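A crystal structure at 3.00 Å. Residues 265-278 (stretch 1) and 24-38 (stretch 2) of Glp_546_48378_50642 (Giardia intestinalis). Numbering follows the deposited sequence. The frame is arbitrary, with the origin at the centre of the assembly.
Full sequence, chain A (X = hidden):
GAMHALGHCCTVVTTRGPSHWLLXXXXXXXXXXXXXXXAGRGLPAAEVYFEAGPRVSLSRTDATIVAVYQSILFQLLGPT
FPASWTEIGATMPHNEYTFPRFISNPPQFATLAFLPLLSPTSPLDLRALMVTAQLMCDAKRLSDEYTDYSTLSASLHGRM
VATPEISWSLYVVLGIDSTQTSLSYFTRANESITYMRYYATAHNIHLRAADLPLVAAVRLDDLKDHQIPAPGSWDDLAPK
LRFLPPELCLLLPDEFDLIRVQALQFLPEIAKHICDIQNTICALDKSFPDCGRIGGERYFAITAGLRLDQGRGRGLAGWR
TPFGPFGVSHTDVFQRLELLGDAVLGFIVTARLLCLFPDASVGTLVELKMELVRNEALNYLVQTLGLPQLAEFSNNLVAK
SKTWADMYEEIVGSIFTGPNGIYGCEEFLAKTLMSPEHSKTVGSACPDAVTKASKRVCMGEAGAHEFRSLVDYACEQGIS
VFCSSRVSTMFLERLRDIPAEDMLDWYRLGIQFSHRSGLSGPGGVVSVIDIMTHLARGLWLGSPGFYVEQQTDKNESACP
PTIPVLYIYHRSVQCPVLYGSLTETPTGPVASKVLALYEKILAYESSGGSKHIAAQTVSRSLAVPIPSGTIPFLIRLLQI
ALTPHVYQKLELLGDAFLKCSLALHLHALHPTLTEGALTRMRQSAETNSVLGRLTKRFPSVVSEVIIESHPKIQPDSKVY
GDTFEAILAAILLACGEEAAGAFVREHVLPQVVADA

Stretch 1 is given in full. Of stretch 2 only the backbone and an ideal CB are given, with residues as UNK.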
# COMPACT_ATOMS: atom_id res chain seq x y z
N GLN A 265 16.13 10.64 22.56
CA GLN A 265 17.30 10.09 21.90
C GLN A 265 16.85 9.37 20.61
O GLN A 265 17.66 8.93 19.81
CB GLN A 265 18.01 9.11 22.83
CG GLN A 265 18.40 9.69 24.18
CD GLN A 265 19.24 10.93 24.05
OE1 GLN A 265 20.24 10.95 23.33
NE2 GLN A 265 18.84 11.98 24.75
N PHE A 266 15.55 9.28 20.42
CA PHE A 266 15.00 8.63 19.24
C PHE A 266 14.37 9.62 18.29
O PHE A 266 13.44 9.27 17.57
CB PHE A 266 13.95 7.59 19.64
CG PHE A 266 14.50 6.43 20.41
CD1 PHE A 266 14.43 6.40 21.80
CD2 PHE A 266 15.08 5.36 19.75
CE1 PHE A 266 14.93 5.32 22.53
CE2 PHE A 266 15.58 4.27 20.46
CZ PHE A 266 15.51 4.25 21.85
N LEU A 267 14.85 10.86 18.30
CA LEU A 267 14.31 11.85 17.39
C LEU A 267 15.19 11.97 16.16
O LEU A 267 14.69 12.21 15.05
CB LEU A 267 14.18 13.21 18.08
CG LEU A 267 13.04 13.33 19.08
CD1 LEU A 267 12.90 14.78 19.49
CD2 LEU A 267 11.74 12.82 18.48
N PRO A 268 16.51 11.80 16.32
CA PRO A 268 17.33 11.90 15.12
C PRO A 268 16.76 10.89 14.12
O PRO A 268 16.64 11.17 12.92
CB PRO A 268 18.71 11.50 15.63
CG PRO A 268 18.69 11.95 17.05
CD PRO A 268 17.34 11.51 17.50
N GLU A 269 16.38 9.73 14.65
CA GLU A 269 15.81 8.62 13.89
C GLU A 269 14.46 8.97 13.27
O GLU A 269 14.20 8.56 12.14
CB GLU A 269 15.64 7.39 14.78
CG GLU A 269 16.88 6.99 15.58
CD GLU A 269 18.05 6.59 14.71
OE1 GLU A 269 17.88 5.70 13.84
OE2 GLU A 269 19.15 7.15 14.90
N ILE A 270 13.60 9.71 13.98
CA ILE A 270 12.33 10.08 13.38
C ILE A 270 12.64 11.00 12.21
O ILE A 270 12.00 10.93 11.16
CB ILE A 270 11.40 10.82 14.34
CG1 ILE A 270 10.98 9.90 15.48
CG2 ILE A 270 10.16 11.30 13.58
CD1 ILE A 270 9.96 10.53 16.40
N ALA A 271 13.62 11.87 12.41
CA ALA A 271 14.04 12.78 11.36
C ALA A 271 14.55 11.92 10.20
O ALA A 271 14.07 12.05 9.07
CB ALA A 271 15.14 13.70 11.85
N LYS A 272 15.51 11.04 10.51
CA LYS A 272 16.10 10.12 9.54
C LYS A 272 14.99 9.41 8.78
O LYS A 272 15.09 9.17 7.58
CB LYS A 272 16.92 9.04 10.25
CG LYS A 272 18.15 9.51 11.01
CD LYS A 272 18.88 8.28 11.58
CE LYS A 272 20.13 8.65 12.34
NZ LYS A 272 20.80 7.44 12.86
N HIS A 273 13.93 9.07 9.50
CA HIS A 273 12.80 8.39 8.90
C HIS A 273 12.25 9.24 7.78
O HIS A 273 12.11 8.79 6.65
CB HIS A 273 11.73 8.16 9.96
CG HIS A 273 10.62 7.27 9.50
ND1 HIS A 273 10.83 5.99 9.03
CD2 HIS A 273 9.28 7.46 9.46
CE1 HIS A 273 9.67 5.44 8.72
NE2 HIS A 273 8.71 6.31 8.97
N ILE A 274 11.93 10.48 8.12
CA ILE A 274 11.42 11.43 7.14
C ILE A 274 12.39 11.57 5.98
O ILE A 274 11.99 11.68 4.83
CB ILE A 274 11.21 12.81 7.79
CG1 ILE A 274 10.12 12.72 8.87
CG2 ILE A 274 10.81 13.83 6.76
CD1 ILE A 274 9.83 14.02 9.55
N CYS A 275 13.68 11.57 6.30
CA CYS A 275 14.73 11.70 5.29
C CYS A 275 14.74 10.43 4.45
O CYS A 275 14.87 10.48 3.22
CB CYS A 275 16.09 11.88 5.95
SG CYS A 275 17.46 11.97 4.78
N ASP A 276 14.61 9.30 5.13
CA ASP A 276 14.59 8.01 4.47
C ASP A 276 13.49 8.11 3.42
O ASP A 276 13.76 8.12 2.21
CB ASP A 276 14.25 6.91 5.48
CG ASP A 276 14.59 5.51 5.00
OD1 ASP A 276 14.87 5.32 3.79
OD2 ASP A 276 14.56 4.59 5.84
N ILE A 277 12.26 8.20 3.91
CA ILE A 277 11.10 8.31 3.05
C ILE A 277 11.37 9.21 1.85
O ILE A 277 11.56 8.72 0.73
CB ILE A 277 9.90 8.90 3.82
CG1 ILE A 277 9.52 7.99 4.99
CG2 ILE A 277 8.73 9.08 2.89
CD1 ILE A 277 8.22 8.37 5.67
N GLN A 278 11.41 10.52 2.08
CA GLN A 278 11.66 11.49 1.02
C GLN A 278 12.63 11.00 -0.05
O GLN A 278 12.38 11.13 -1.24
CB GLN A 278 12.20 12.79 1.59
CG GLN A 278 11.17 13.62 2.30
CD GLN A 278 11.58 15.07 2.37
OE1 GLN A 278 12.62 15.41 2.95
NE2 GLN A 278 10.76 15.94 1.78
N UNK A 24 6.07 18.96 13.61
CA UNK A 24 5.65 19.95 12.64
C UNK A 24 6.50 19.82 11.38
O UNK A 24 7.72 19.98 11.42
CB UNK A 24 5.75 21.36 13.22
N UNK A 25 5.85 19.51 10.27
CA UNK A 25 6.54 19.37 9.00
C UNK A 25 6.08 20.45 8.05
O UNK A 25 4.90 20.81 8.02
CB UNK A 25 6.30 17.98 8.40
N UNK A 26 7.01 20.97 7.27
CA UNK A 26 6.69 22.01 6.30
C UNK A 26 6.25 21.38 5.00
O UNK A 26 6.15 22.06 3.99
CB UNK A 26 7.89 22.93 6.07
N UNK A 27 5.99 20.08 5.02
CA UNK A 27 5.58 19.39 3.80
C UNK A 27 4.44 18.40 4.01
O UNK A 27 4.18 17.96 5.14
CB UNK A 27 6.78 18.65 3.20
N UNK A 28 3.77 18.05 2.92
CA UNK A 28 2.65 17.10 2.93
C UNK A 28 3.13 15.69 2.63
O UNK A 28 3.52 15.38 1.51
CB UNK A 28 1.58 17.51 1.91
N UNK A 29 3.10 14.84 3.65
CA UNK A 29 3.54 13.45 3.49
C UNK A 29 2.45 12.51 4.01
O UNK A 29 2.75 11.52 4.68
CB UNK A 29 4.86 13.21 4.23
N UNK A 30 1.20 12.83 3.69
CA UNK A 30 0.09 12.01 4.15
C UNK A 30 0.30 11.52 5.57
O UNK A 30 0.69 12.28 6.45
CB UNK A 30 -0.11 10.82 3.21
N UNK A 31 0.02 10.25 5.80
CA UNK A 31 0.22 9.66 7.11
C UNK A 31 1.62 9.08 7.09
O UNK A 31 2.11 8.66 6.04
CB UNK A 31 -0.84 8.60 7.44
N UNK A 32 2.27 9.05 8.25
CA UNK A 32 3.62 8.52 8.36
C UNK A 32 3.60 7.16 9.01
O UNK A 32 3.10 7.00 10.12
CB UNK A 32 4.52 9.47 9.15
N UNK A 33 4.15 6.14 8.33
CA UNK A 33 4.20 4.77 8.85
C UNK A 33 5.11 4.65 10.07
O UNK A 33 6.28 5.03 10.03
CB UNK A 33 4.68 3.81 7.76
N UNK A 34 4.56 4.13 11.17
CA UNK A 34 5.36 3.97 12.37
C UNK A 34 6.52 3.05 12.08
O UNK A 34 6.71 2.62 10.95
CB UNK A 34 4.52 3.43 13.53
N UNK A 35 7.32 2.76 13.10
CA UNK A 35 8.46 1.87 12.94
C UNK A 35 9.08 1.63 14.30
O UNK A 35 9.00 2.48 15.17
CB UNK A 35 9.49 2.45 11.96
N UNK A 36 9.67 0.46 14.51
CA UNK A 36 10.29 0.24 15.80
C UNK A 36 11.79 0.25 15.60
O UNK A 36 12.27 -0.01 14.50
CB UNK A 36 9.82 -1.07 16.44
N UNK A 37 12.52 0.59 16.66
CA UNK A 37 13.97 0.66 16.63
C UNK A 37 14.61 -0.35 17.57
O UNK A 37 14.31 -0.40 18.76
CB UNK A 37 14.43 2.07 16.99
N UNK A 38 15.51 -1.17 17.02
CA UNK A 38 16.20 -2.20 17.77
C UNK A 38 17.05 -1.66 18.93
O UNK A 38 17.20 -0.45 19.12
CB UNK A 38 17.09 -3.00 16.82

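Position 24, in a strand, has nothing of stretch 1 within 5.5 Å of its ideal CB, so stretch 1 sets no preference; it is Leu24, which makes no contact. At position 25 CA-to-CB points toward the helix and the ideal CB lies 5.4 Å from Ile274 CD1, a gap suited to a branched or long apolar chain such as leucine, isoleucine or methionine. Leu25 fills it, CD2 reaching 3.4 Å from Ile274 CD1.

Position 26 points sideways into open space and tolerates many residues; it is Asp26. Position 27 points toward the helix, its ideal CB 5.0 Å from Gln278 NE2, so a small or polar group would fit. Thr27 stops short of contact, and Thr27 OG1 donates to Asp26 OD1 at 2.9 Å. Position 28 is out of reach, and His28 meets nothing here.

At 29 CA-to-CB points toward the helix, but no atom of it lies within 5.5 Å of the ideal CB. Ile274 and Ile277 lie beyond that gap, so a long apolar chain such as leucine or methionine would suit. Leu29 brings CD1 4.1 Å from Ile274 CG2. Position 30 combines phi 39° with psi -135°; positive phi favours glycine, and Gly30 is deposited. Position 31 is out of reach: Thr31.

At 32 the bond points sideways, with the ideal CB 5.2 Å from both His273 CD2 and Ile277 CD1; a medium apolar chain suits. Leu32 places CD2 4.3 Å from Ile277 CD1. Position 33 has phi -67°, compatible with proline, and its ideal CB is 4.9 Å from His273 NE2. Its carbonyl matters whatever the side chain: His273 NE2 donates to O of 33 at 2.9 Å, with an N-H...O angle of 130°. Pro33 also sets CD 4.2 Å from Ile277 CD1. Position 34 points away; it is Gly34.

Position 35 points toward the helix, its ideal CB 4.4 Å from His273 CE1. The imidazole beside it invites a flat ring, though aliphatics could pack too. Phe35 stacks face-to-face on His273, centroids 4.4 Å apart and planes at 23°, while its CZ lies 4.2 Å from Ile270 CA, at the ring edge. Position 36 is out of reach, free for a polar chain: Lys36.

At 37 the bond points toward stretch 1 again, where the ideal CB is 4.3 Å from Phe266 CE2, favouring a compact apolar residue such as valine or isoleucine. Val37 packs CG2 3.5 Å from Phe266 CE2. Position 38 points away, and Ser38 OG is hydrogen-bonded elsewhere in the structure.

Stretch 2 24-38: LLDTHLGTLPGFKVS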
# COMPACT_ATOMS: atom_id res chain seq x y z
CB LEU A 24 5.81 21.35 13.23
CG LEU A 24 5.07 21.56 14.56
CD1 LEU A 24 5.40 22.92 15.13
CD2 LEU A 24 3.58 21.40 14.33
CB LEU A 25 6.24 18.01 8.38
CG LEU A 25 6.91 16.83 9.05
CD1 LEU A 25 6.61 15.57 8.26
CD2 LEU A 25 8.41 17.07 9.12
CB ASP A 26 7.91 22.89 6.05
CG ASP A 26 8.96 22.20 5.20
OD1 ASP A 26 9.17 20.98 5.39
OD2 ASP A 26 9.59 22.88 4.37
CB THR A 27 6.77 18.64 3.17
OG1 THR A 27 7.96 19.41 3.32
CG2 THR A 27 6.53 18.44 1.69
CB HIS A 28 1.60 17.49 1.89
CG HIS A 28 1.02 18.86 2.08
ND1 HIS A 28 0.14 19.16 3.10
CD2 HIS A 28 1.21 20.02 1.40
CE1 HIS A 28 -0.19 20.44 3.03
NE2 HIS A 28 0.45 20.98 2.01
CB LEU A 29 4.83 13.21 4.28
CG LEU A 29 6.02 14.14 3.99
CD1 LEU A 29 7.15 13.81 4.94
CD2 LEU A 29 6.46 13.99 2.55
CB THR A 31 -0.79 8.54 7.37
OG1 THR A 31 -0.54 7.47 6.47
CG2 THR A 31 -2.20 9.04 7.17
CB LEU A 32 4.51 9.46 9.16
CG LEU A 32 4.63 10.89 8.61
CD1 LEU A 32 5.65 11.65 9.40
CD2 LEU A 32 5.03 10.86 7.14
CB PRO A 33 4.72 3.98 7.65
CG PRO A 33 5.64 4.96 7.00
CD PRO A 33 4.81 6.23 7.02
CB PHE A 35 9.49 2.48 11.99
CG PHE A 35 10.16 3.70 12.53
CD1 PHE A 35 9.53 4.94 12.47
CD2 PHE A 35 11.41 3.61 13.12
CE1 PHE A 35 10.15 6.07 12.98
CE2 PHE A 35 12.04 4.74 13.63
CZ PHE A 35 11.41 5.97 13.56
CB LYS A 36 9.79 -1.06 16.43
CG LYS A 36 9.71 -2.27 15.53
CD LYS A 36 8.96 -3.40 16.23
CE LYS A 36 9.10 -4.71 15.46
NZ LYS A 36 8.50 -4.66 14.10
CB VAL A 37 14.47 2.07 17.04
CG1 VAL A 37 14.51 2.99 15.83
CG2 VAL A 37 13.55 2.65 18.08
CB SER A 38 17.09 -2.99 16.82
OG SER A 38 17.94 -2.12 16.11
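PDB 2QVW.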